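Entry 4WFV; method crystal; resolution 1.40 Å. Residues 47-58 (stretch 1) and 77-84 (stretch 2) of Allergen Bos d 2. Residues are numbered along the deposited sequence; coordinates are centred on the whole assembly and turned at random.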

ATOM      1  N   ASP A  47       3.135  19.637  -2.755  1.00 16.38           N
ATOM      2  CA  ASP A  47       1.953  19.584  -1.896  1.00 20.65           C
ATOM      3  C   ASP A  47       1.047  18.408  -2.255  1.00 22.75           C
ATOM      4  O   ASP A  47      -0.175  18.544  -2.320  1.00 22.78           O
ATOM      5  CB  ASP A  47       1.181  20.909  -1.936  1.00 21.22           C
ATOM      6  CG  ASP A  47       1.905  22.029  -1.200  1.00 22.48           C
ATOM      7  OD1 ASP A  47       2.957  21.758  -0.583  1.00 22.86           O
ATOM      8  OD2 ASP A  47       1.414  23.178  -1.234  1.00 26.07           O
ATOM      9  N   CYS A  48       1.679  17.263  -2.485  1.00 16.01           N
ATOM     10  CA  CYS A  48       0.987  15.989  -2.732  1.00 16.80           C
ATOM     11  C   CYS A  48       0.352  15.879  -4.120  1.00 17.43           C
ATOM     12  O   CYS A  48      -0.494  15.018  -4.358  1.00 18.21           O
ATOM     13  CB  CYS A  48      -0.027  15.674  -1.623  1.00 20.14           C
ATOM     14  SG  CYS A  48       0.699  15.543   0.052  1.00 25.53           S
ATOM     15  N   GLU A  49       0.778  16.731  -5.045  1.00 16.07           N
ATOM     16  CA  GLU A  49       0.374  16.567  -6.435  1.00 18.60           C
ATOM     17  C   GLU A  49       1.019  15.303  -6.996  1.00 18.20           C
ATOM     18  O   GLU A  49       0.499  14.691  -7.930  1.00 18.42           O
ATOM     19  CB  GLU A  49       0.766  17.788  -7.269  1.00 21.19           C
ATOM     20  CG  GLU A  49       0.258  17.742  -8.703  1.00 25.59           C
ATOM     21  CD  GLU A  49      -1.260  17.750  -8.796  1.00 27.35           C
ATOM     22  OE1 GLU A  49      -1.924  18.163  -7.819  1.00 28.85           O
ATOM     23  OE2 GLU A  49      -1.791  17.344  -9.852  1.00 38.62           O
ATOM     24  N   SER A  50       2.162  14.928  -6.432  1.00 14.10           N
ATOM     25  CA  SER A  50       2.767  13.624  -6.685  1.00 15.24           C
ATOM     26  C   SER A  50       3.249  13.005  -5.374  1.00 15.24           C
ATOM     27  O   SER A  50       3.493  13.712  -4.384  1.00 14.08           O
ATOM     28  CB  SER A  50       3.936  13.729  -7.671  1.00 17.78           C
ATOM     29  OG  SER A  50       3.473  13.999  -8.982  1.00 23.69           O
ATOM     30  N   LEU A  51       3.374  11.683  -5.368  1.00 15.04           N
ATOM     31  CA  LEU A  51       3.960  10.963  -4.242  1.00 13.47           C
ATOM     32  C   LEU A  51       5.235  10.253  -4.673  1.00 14.60           C
ATOM     33  O   LEU A  51       5.301   9.689  -5.762  1.00 18.60           O
ATOM     34  CB  LEU A  51       2.984   9.931  -3.676  1.00 16.30           C
ATOM     35  CG  LEU A  51       1.611  10.392  -3.197  1.00 15.38           C
ATOM     36  CD1 LEU A  51       0.816   9.189  -2.709  1.00 17.46           C
ATOM     37  CD2 LEU A  51       1.740  11.444  -2.097  1.00 17.67           C
ATOM     38  N   SER A  52       6.248  10.284  -3.819  1.00 12.84           N
ATOM     39  CA  SER A  52       7.442   9.488  -4.030  1.00 12.97           C
ATOM     40  C   SER A  52       7.399   8.353  -3.018  1.00 12.29           C
ATOM     41  O   SER A  52       7.305   8.598  -1.820  1.00 14.03           O
ATOM     42  CB  SER A  52       8.693  10.343  -3.821  1.00 15.95           C
ATOM     43  OG  SER A  52       9.863   9.584  -4.038  1.00 19.45           O
ATOM     44  N   ILE A  53       7.441   7.110  -3.490  1.00 11.60           N
ATOM     45  CA  ILE A  53       7.316   5.962  -2.606  1.00 10.99           C
ATOM     46  C   ILE A  53       8.552   5.085  -2.738  1.00 10.96           C
ATOM     47  O   ILE A  53       8.897   4.620  -3.833  1.00 11.26           O
ATOM     48  CB  ILE A  53       6.058   5.137  -2.933  1.00  9.94           C
ATOM     49  CG1 ILE A  53       4.817   6.030  -2.900  1.00 14.76           C
ATOM     50  CG2 ILE A  53       5.903   3.981  -1.950  1.00 13.86           C
ATOM     51  CD1 ILE A  53       3.561   5.338  -3.402  1.00 19.02           C
ATOM     52  N   THR A  54       9.221   4.865  -1.612  1.00 10.33           N
ATOM     53  CA  THR A  54      10.427   4.054  -1.563  1.00 11.79           C
ATOM     54  C   THR A  54      10.129   2.761  -0.798  1.00  9.71           C
ATOM     55  O   THR A  54       9.548   2.785   0.298  1.00  9.73           O
ATOM     56  CB  THR A  54      11.576   4.831  -0.914  1.00 12.09           C
ATOM     57  OG1 THR A  54      11.898   5.956  -1.746  1.00 16.04           O
ATOM     58  CG2 THR A  54      12.802   3.946  -0.763  1.00 13.86           C
ATOM     59  N   PHE A  55      10.477   1.630  -1.403  1.00 10.25           N
ATOM     60  CA  PHE A  55      10.096   0.324  -0.867  1.00  8.39           C
ATOM     61  C   PHE A  55      11.050  -0.743  -1.374  1.00  8.62           C
ATOM     62  O   PHE A  55      11.766  -0.529  -2.351  1.00 10.28           O
ATOM     63  CB  PHE A  55       8.660  -0.026  -1.304  1.00  9.35           C
ATOM     64  CG  PHE A  55       8.491  -0.133  -2.798  1.00  9.66           C
ATOM     65  CD1 PHE A  55       8.268   0.996  -3.568  1.00 10.87           C
ATOM     66  CD2 PHE A  55       8.566  -1.370  -3.431  1.00  8.21           C
ATOM     67  CE1 PHE A  55       8.122   0.899  -4.942  1.00 11.52           C
ATOM     68  CE2 PHE A  55       8.415  -1.466  -4.802  1.00  9.77           C
ATOM     69  CZ  PHE A  55       8.192  -0.333  -5.551  1.00 12.32           C
ATOM     70  N   TYR A  56      11.040  -1.891  -0.708  1.00  8.06           N
ATOM     71  CA  TYR A  56      11.750  -3.073  -1.196  1.00  8.61           C
ATOM     72  C   TYR A  56      10.835  -4.033  -1.936  1.00 11.35           C
ATOM     73  O   TYR A  56       9.672  -4.225  -1.572  1.00  9.13           O
ATOM     74  CB  TYR A  56      12.428  -3.837  -0.054  1.00  9.49           C
ATOM     75  CG  TYR A  56      13.684  -3.193   0.469  1.00  9.28           C
ATOM     76  CD1 TYR A  56      14.896  -3.348  -0.198  1.00  9.89           C
ATOM     77  CD2 TYR A  56      13.664  -2.426   1.630  1.00 10.17           C
ATOM     78  CE1 TYR A  56      16.043  -2.771   0.281  1.00 11.65           C
ATOM     79  CE2 TYR A  56      14.805  -1.839   2.111  1.00  9.51           C
ATOM     80  CZ  TYR A  56      15.992  -2.017   1.431  1.00  9.41           C
ATOM     81  OH  TYR A  56      17.126  -1.419   1.925  1.00 13.84           O
ATOM     82  N   LEU A  57      11.384  -4.633  -2.986  1.00 11.07           N
ATOM     83  CA  LEU A  57      10.768  -5.751  -3.680  1.00 11.27           C
ATOM     84  C   LEU A  57      11.778  -6.881  -3.564  1.00 14.00           C
ATOM     85  O   LEU A  57      12.973  -6.653  -3.751  1.00 18.32           O
ATOM     86  CB  LEU A  57      10.543  -5.385  -5.146  1.00 14.27           C
ATOM     87  CG  LEU A  57       9.966  -6.423  -6.103  1.00 17.21           C
ATOM     88  CD1 LEU A  57       8.489  -6.675  -5.806  1.00 16.26           C
ATOM     89  CD2 LEU A  57      10.157  -5.942  -7.536  1.00 17.45           C
ATOM     90  N   LYS A  58      11.327  -8.085  -3.229  1.00 13.76           N
ATOM     91  CA  LYS A  58      12.237  -9.233  -3.224  1.00 17.34           C
ATOM     92  C   LYS A  58      12.244  -9.961  -4.557  1.00 21.04           C
ATOM     93  O   LYS A  58      11.191 -10.287  -5.100  1.00 21.39           O
ATOM     94  CB  LYS A  58      11.873 -10.229  -2.129  1.00 16.40           C
ATOM     95  CG  LYS A  58      12.133  -9.767  -0.721  1.00 18.32           C
ATOM     96  CD  LYS A  58      12.010 -10.963   0.208  1.00 21.25           C
ATOM     97  CE  LYS A  58      11.675 -10.554   1.615  1.00 17.62           C
ATOM     98  NZ  LYS A  58      11.481 -11.758   2.472  1.00 20.17           N
ATOM     99  N   VAL A  77      -6.396  10.087  -5.365  1.00 11.01           N
ATOM    100  CA  VAL A  77      -6.172   8.976  -6.280  1.00 11.46           C
ATOM    101  C   VAL A  77      -4.995   9.318  -7.166  1.00 10.06           C
ATOM    102  O   VAL A  77      -4.996  10.367  -7.833  1.00 11.65           O
ATOM    103  CB  VAL A  77      -7.396   8.699  -7.155  1.00 11.97           C
ATOM    104  CG1 VAL A  77      -7.092   7.550  -8.110  1.00 12.45           C
ATOM    105  CG2 VAL A  77      -8.601   8.353  -6.282  1.00 13.06           C
ATOM    106  N   TYR A  78      -3.998   8.438  -7.163  1.00 10.57           N
ATOM    107  CA  TYR A  78      -2.758   8.618  -7.910  1.00 11.11           C
ATOM    108  C   TYR A  78      -2.593   7.506  -8.935  1.00 11.23           C
ATOM    109  O   TYR A  78      -3.192   6.441  -8.800  1.00 12.79           O
ATOM    110  CB  TYR A  78      -1.564   8.616  -6.951  1.00 10.29           C
ATOM    111  CG  TYR A  78      -1.615   9.749  -5.961  1.00 11.04           C
ATOM    112  CD1 TYR A  78      -2.424   9.676  -4.828  1.00 12.44           C
ATOM    113  CD2 TYR A  78      -0.875  10.899  -6.167  1.00 11.25           C
ATOM    114  CE1 TYR A  78      -2.487  10.727  -3.920  1.00 11.43           C
ATOM    115  CE2 TYR A  78      -0.937  11.954  -5.271  1.00 12.58           C
ATOM    116  CZ  TYR A  78      -1.736  11.855  -4.153  1.00 11.77           C
ATOM    117  OH  TYR A  78      -1.793  12.913  -3.265  1.00 13.31           O
ATOM    118  N   VAL A  79      -1.792   7.764  -9.963  1.00 10.31           N
ATOM    119  CA  VAL A  79      -1.489   6.744 -10.963  1.00  9.78           C
ATOM    120  C   VAL A  79       0.002   6.458 -10.998  1.00 10.33           C
ATOM    121  O   VAL A  79       0.826   7.368 -10.889  1.00 10.65           O
ATOM    122  CB  VAL A  79      -1.951   7.188 -12.366  1.00 10.37           C
ATOM    123  CG1 VAL A  79      -1.478   6.210 -13.436  1.00 12.12           C
ATOM    124  CG2 VAL A  79      -3.461   7.289 -12.403  1.00 15.29           C
ATOM    125  N   LEU A  80       0.363   5.189 -11.139  1.00 11.01           N
ATOM    126  CA  LEU A  80       1.759   4.843 -11.364  1.00 13.85           C
ATOM    127  C   LEU A  80       1.891   3.533 -12.120  1.00 11.68           C
ATOM    128  O   LEU A  80       1.032   2.645 -12.011  1.00 11.52           O
ATOM    129  CB  LEU A  80       2.543   4.784 -10.057  1.00 19.30           C
ATOM    130  CG  LEU A  80       2.202   3.670  -9.076  1.00 18.59           C
ATOM    131  CD1 LEU A  80       3.409   3.376  -8.192  1.00 26.05           C
ATOM    132  CD2 LEU A  80       0.985   4.024  -8.245  1.00 22.53           C
ATOM    133  N   GLU A  81       2.958   3.434 -12.905  1.00 12.24           N
ATOM    134  CA  GLU A  81       3.280   2.207 -13.616  1.00 10.39           C
ATOM    135  C   GLU A  81       4.218   1.363 -12.779  1.00 13.14           C
ATOM    136  O   GLU A  81       5.313   1.800 -12.422  1.00 14.08           O
ATOM    137  CB  GLU A  81       3.955   2.506 -14.961  1.00 15.22           C
ATOM    138  CG  GLU A  81       3.030   2.990 -16.046  1.00 22.29           C
ATOM    139  CD  GLU A  81       1.950   1.986 -16.366  1.00 17.13           C
ATOM    140  OE1 GLU A  81       2.274   0.813 -16.653  1.00 28.63           O
ATOM    141  OE2 GLU A  81       0.774   2.381 -16.313  1.00 29.20           O
ATOM    142  N   PHE A  82       3.787   0.147 -12.481  1.00  9.45           N
ATOM    143  CA  PHE A  82       4.589  -0.805 -11.740  1.00  9.52           C
ATOM    144  C   PHE A  82       3.918  -2.161 -11.859  1.00  9.21           C
ATOM    145  O   PHE A  82       2.831  -2.364 -11.333  1.00  8.96           O
ATOM    146  CB  PHE A  82       4.708  -0.375 -10.274  1.00 12.68           C
ATOM    147  CG  PHE A  82       5.544  -1.293  -9.448  1.00 10.61           C
ATOM    148  CD1 PHE A  82       6.918  -1.319  -9.593  1.00 13.75           C
ATOM    149  CD2 PHE A  82       4.952  -2.132  -8.518  1.00 13.05           C
ATOM    150  CE1 PHE A  82       7.692  -2.181  -8.821  1.00 15.44           C
ATOM    151  CE2 PHE A  82       5.723  -2.992  -7.754  1.00 15.44           C
ATOM    152  CZ  PHE A  82       7.093  -3.013  -7.917  1.00 14.88           C
ATOM    153  N   TYR A  83       4.564  -3.082 -12.570  1.00  8.67           N
ATOM    154  CA  TYR A  83       3.961  -4.370 -12.905  1.00  8.09           C
ATOM    155  C   TYR A  83       2.545  -4.188 -13.433  1.00  8.32           C
ATOM    156  O   TYR A  83       1.600  -4.831 -12.983  1.00  9.06           O
ATOM    157  CB  TYR A  83       3.997  -5.329 -11.713  1.00 10.10           C
ATOM    158  CG  TYR A  83       5.368  -5.911 -11.417  1.00 12.79           C
ATOM    159  CD1 TYR A  83       5.998  -6.751 -12.323  1.00 15.90           C
ATOM    160  CD2 TYR A  83       6.005  -5.657 -10.207  1.00 14.57           C
ATOM    161  CE1 TYR A  83       7.248  -7.297 -12.043  1.00 19.34           C
ATOM    162  CE2 TYR A  83       7.243  -6.201  -9.920  1.00 15.29           C
ATOM    163  CZ  TYR A  83       7.857  -7.017 -10.839  1.00 16.50           C
ATOM    164  OH  TYR A  83       9.096  -7.555 -10.548  1.00 21.76           O
ATOM    165  N   GLY A  84       2.430  -3.303 -14.418  1.00  8.47           N
ATOM    166  CA  GLY A  84       1.147  -2.927 -14.969  1.00  9.60           C
ATOM    167  C   GLY A  84       0.808  -1.510 -14.562  1.00  8.37           C
ATOM    168  O   GLY A  84       1.652  -0.758 -14.070  1.00 10.25           O
TER

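The two stretches run in nearly the same direction, their end-to-end vectors 17° apart. They do not pair as neighbouring strands. The CA atoms of S50 and Y78 are 7.6 Å apart, and those of L57 and F82 are 11.3 Å apart. No backbone-to-backbone hydrogen bond joins them. Side chains bridge the gap, and the contact buries 362 Å² in all.

Strand alternation sets which side chains face the other stretch. In stretch 1, L51, I53, F55 and L57 point toward stretch 2, while S52, T54, Y56 and K58 lie out of its reach. In stretch 2, Y78, L80 and F82 point toward stretch 1, and V77, V79 and E81 are out of reach. I53 and L80 make no contact, however. Y83 also points toward stretch 1. It follows F82 beyond the end of the strand, with positive phi and psi, so the simple alternation stops there.

One hydrogen bond crosses the contact. The hydroxyl OH of Y78 donates to the backbone O of C48 at 2.7 Å. The long tyrosine side chain spans the gap and reaches the loop that precedes strand 50-58. The carbonyl of C48 lies at the ring's edge, near its plane, as suits a phenol hydroxyl donor. Y78 has the largest covered area of any residue here, 100 Å².

L51 sits over one face of Y78. L51 CD1 is 3.8 Å from the centroid of the Y78 ring and only 9° off the ring normal, a CH-pi arrangement. The closest atoms of the pair are L51 CG and Y78 CE2, at 3.6 Å. Y78 thus bonds through its hydroxyl and packs through its face.

The aromatic pair lies farther along. F55 turns its edge toward the face of F82. The ring centroids are 5.3 Å apart and the planes meet at 85°, so the geometry is edge-to-face. F55 CE2 comes within 3.7 Å of F82 CZ. In such a pair the slightly positive ring hydrogens meet the electron-rich face.

L57 completes the apolar packing. L57 CD2 is 4.3 Å from F82 CZ, a loose contact. The same methyl lies closer to Y83, at the edge of that ring: L57 CD2 is 3.8 Å from Y83 CE2 and 3.6 Å from Y83 OH. The latter is a van der Waals contact, since a methyl carbon offers the hydroxyl no conventional hydrogen-bonding partner.

Within stretch 2, the backbone N of F82 donates to G84 O at 2.8 Å. This bond closes a tight turn around Y83.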